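Local structure of amorpha-4,11-diene synthase (4GAX) at residues Q261-W265 / I303-K307. The protein probably catalyses the metal-dependent cyclisation of farnesyl diphosphate to a sesquiterpene, being an engineered variant of an alpha-bisabolol synthase from Artemisia annua. Residues are numbered along the deposited sequence.
Sequences QLSKW and IFLAK
This is a helix-helix packing contact in the all-helical terpene synthase fold, where the C-terminal part of the long helix 238-269 meets the early turns of helix 299-322, which carries the family's Asp-rich DDxxD motif near its far end. Both segments are regular alpha-helix, with phi/psi near -65/-42 and i to i+4 hydrogen bonds from Trp265 N to Gln261 O and from Lys307 N to Ile303 O, each 3.1 Å. Their axes run in broadly the same direction, crossing at -35° and 10.8 Å apart; the nearest CA atoms are those of Leu262 and Ile303, 6.9 Å apart.

Leu262, in the m,t rotamer, reaches in among Ile303, Ala306 and Lys307: its CD1 lies 3.5 Å from Ala306 CB, its CD2 4.0 Å from Ile303 CG2 and 3.6 Å from Lys307 CG. At the N-terminal end, Gln261 NE2 rests 3.5 Å from Ile303 CD1. One turn on, Lys307, m at chi1 and fully extended beyond, lies across one face of the Trp265 indole (chi1 t, chi2 83°). Lys307 CG makes a CH-pi contact 3.7 Å from the centroid of the six-membered ring of Trp265, and Lys307 NZ a cation-pi interaction 4.4 Å from that of its five-membered ring. Trp265 also touches Leu356 and Thr360 of helix 351-370.

With no hydrogen bond across, mainly apolar packing and the indole face join the segments, so Lys307 can lie along the interface with its charge over the ring.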
ATOM      1  N   GLN A 261      20.031   8.518  -1.083  1.00 23.86           N
ATOM      2  CA  GLN A 261      20.394   8.363  -2.487  1.00 24.34           C
ATOM      3  C   GLN A 261      19.377   9.077  -3.379  1.00 26.99           C
ATOM      4  O   GLN A 261      19.739   9.766  -4.320  1.00 21.31           O
ATOM      5  CB  GLN A 261      20.483   6.876  -2.848  1.00 21.70           C
ATOM      6  CG  GLN A 261      21.572   6.142  -2.083  1.00 30.54           C
ATOM      7  CD  GLN A 261      21.469   4.629  -2.196  1.00 39.37           C
ATOM      8  OE1 GLN A 261      21.728   3.903  -1.235  1.00 35.81           O
ATOM      9  NE2 GLN A 261      21.101   4.147  -3.376  1.00 31.06           N
ATOM     10  N   LEU A 262      18.098   8.936  -3.062  1.00 20.80           N
ATOM     11  CA  LEU A 262      17.060   9.622  -3.820  1.00 20.47           C
ATOM     12  C   LEU A 262      17.130  11.127  -3.677  1.00 22.91           C
ATOM     13  O   LEU A 262      16.850  11.860  -4.637  1.00 21.87           O
ATOM     14  CB  LEU A 262      15.680   9.113  -3.412  1.00 21.79           C
ATOM     15  CG  LEU A 262      15.368   7.771  -4.052  1.00 24.81           C
ATOM     16  CD1 LEU A 262      14.242   7.086  -3.273  1.00 27.94           C
ATOM     17  CD2 LEU A 262      14.974   7.969  -5.528  1.00 24.54           C
ATOM     18  N   SER A 263      17.502  11.584  -2.481  1.00 20.75           N
ATOM     19  CA  SER A 263      17.606  13.010  -2.204  1.00 29.32           C
ATOM     20  C   SER A 263      18.718  13.622  -3.029  1.00 27.37           C
ATOM     21  O   SER A 263      18.566  14.737  -3.532  1.00 24.81           O
ATOM     22  CB  SER A 263      17.819  13.279  -0.708  1.00 31.87           C
ATOM     23  OG  SER A 263      16.709  12.801   0.035  1.00 31.32           O
ATOM     24  N   LYS A 264      19.829  12.897  -3.176  1.00 22.48           N
ATOM     25  CA  LYS A 264      20.966  13.410  -3.961  1.00 31.22           C
ATOM     26  C   LYS A 264      20.617  13.496  -5.440  1.00 24.94           C
ATOM     27  O   LYS A 264      20.887  14.503  -6.094  1.00 29.04           O
ATOM     28  CB  LYS A 264      22.213  12.539  -3.774  1.00 35.53           C
ATOM     29  CG  LYS A 264      23.065  12.956  -2.595  1.00 54.24           C
ATOM     30  CD  LYS A 264      23.884  11.795  -2.055  1.00 61.08           C
ATOM     31  CE  LYS A 264      24.215  12.012  -0.588  1.00 61.24           C
ATOM     32  NZ  LYS A 264      25.066  10.922  -0.041  1.00 66.10           N
ATOM     33  N   TRP A 265      20.037  12.414  -5.952  1.00 23.66           N
ATOM     34  CA  TRP A 265      19.517  12.356  -7.317  1.00 30.12           C
ATOM     35  C   TRP A 265      18.574  13.520  -7.611  1.00 32.66           C
ATOM     36  O   TRP A 265      18.713  14.204  -8.634  1.00 25.62           O
ATOM     37  CB  TRP A 265      18.769  11.039  -7.494  1.00 24.29           C
ATOM     38  CG  TRP A 265      18.075  10.833  -8.823  1.00 26.63           C
ATOM     39  CD1 TRP A 265      18.643  10.383  -9.993  1.00 26.91           C
ATOM     40  CD2 TRP A 265      16.670  10.991  -9.095  1.00 25.60           C
ATOM     41  NE1 TRP A 265      17.682  10.283 -10.978  1.00 24.67           N
ATOM     42  CE2 TRP A 265      16.465  10.646 -10.454  1.00 27.34           C
ATOM     43  CE3 TRP A 265      15.571  11.406  -8.324  1.00 21.91           C
ATOM     44  CZ2 TRP A 265      15.201  10.690 -11.053  1.00 21.88           C
ATOM     45  CZ3 TRP A 265      14.320  11.453  -8.917  1.00 25.30           C
ATOM     46  CH2 TRP A 265      14.141  11.094 -10.269  1.00 24.02           C
ATOM     47  N   ILE A 303      13.670   2.286  -4.947  1.00 14.35           N
ATOM     48  CA  ILE A 303      14.383   3.470  -5.436  1.00 13.39           C
ATOM     49  C   ILE A 303      13.917   3.815  -6.844  1.00 16.76           C
ATOM     50  O   ILE A 303      13.645   4.976  -7.147  1.00 22.50           O
ATOM     51  CB  ILE A 303      15.910   3.270  -5.386  1.00 24.80           C
ATOM     52  CG1 ILE A 303      16.373   3.302  -3.921  1.00 16.72           C
ATOM     53  CG2 ILE A 303      16.626   4.352  -6.200  1.00 20.25           C
ATOM     54  CD1 ILE A 303      17.826   2.869  -3.716  1.00 20.59           C
ATOM     55  N   PHE A 304      13.778   2.805  -7.699  1.00 17.73           N
ATOM     56  CA  PHE A 304      13.336   3.049  -9.074  1.00 18.38           C
ATOM     57  C   PHE A 304      11.895   3.577  -9.090  1.00 21.57           C
ATOM     58  O   PHE A 304      11.568   4.496  -9.837  1.00 19.63           O
ATOM     59  CB  PHE A 304      13.423   1.768  -9.914  1.00 13.00           C
ATOM     60  CG  PHE A 304      13.052   1.980 -11.345  1.00 21.48           C
ATOM     61  CD1 PHE A 304      13.784   2.859 -12.130  1.00 21.92           C
ATOM     62  CD2 PHE A 304      11.936   1.359 -11.893  1.00 19.28           C
ATOM     63  CE1 PHE A 304      13.434   3.100 -13.468  1.00 22.51           C
ATOM     64  CE2 PHE A 304      11.573   1.591 -13.227  1.00 21.54           C
ATOM     65  CZ  PHE A 304      12.334   2.460 -14.020  1.00 23.50           C
ATOM     66  N   LEU A 305      11.038   2.979  -8.269  1.00 18.86           N
ATOM     67  CA  LEU A 305       9.638   3.364  -8.221  1.00 24.53           C
ATOM     68  C   LEU A 305       9.514   4.803  -7.753  1.00 22.72           C
ATOM     69  O   LEU A 305       8.725   5.579  -8.297  1.00 25.87           O
ATOM     70  CB  LEU A 305       8.855   2.415  -7.310  1.00 22.63           C
ATOM     71  CG  LEU A 305       7.372   2.725  -7.029  1.00 15.64           C
ATOM     72  CD1 LEU A 305       6.542   2.742  -8.306  1.00 20.71           C
ATOM     73  CD2 LEU A 305       6.802   1.654  -6.047  1.00 19.21           C
ATOM     74  N   ALA A 306      10.321   5.175  -6.769  1.00 17.32           N
ATOM     75  CA  ALA A 306      10.304   6.547  -6.283  1.00 13.66           C
ATOM     76  C   ALA A 306      10.672   7.517  -7.408  1.00 22.06           C
ATOM     77  O   ALA A 306      10.037   8.564  -7.557  1.00 18.54           O
ATOM     78  CB  ALA A 306      11.269   6.703  -5.101  1.00 19.25           C
ATOM     79  N   LYS A 307      11.696   7.177  -8.192  1.00 19.24           N
ATOM     80  CA  LYS A 307      12.075   8.016  -9.335  1.00 20.25           C
ATOM     81  C   LYS A 307      10.943   8.143 -10.344  1.00 17.12           C
ATOM     82  O   LYS A 307      10.667   9.234 -10.839  1.00 20.92           O
ATOM     83  CB  LYS A 307      13.322   7.458 -10.017  1.00 18.46           C
ATOM     84  CG  LYS A 307      14.558   7.500  -9.106  1.00 20.91           C
ATOM     85  CD  LYS A 307      15.763   6.824  -9.776  1.00 24.57           C
ATOM     86  CE  LYS A 307      17.030   6.958  -8.911  1.00 22.73           C
ATOM     87  NZ  LYS A 307      18.215   6.314  -9.584  1.00 21.04           N
TER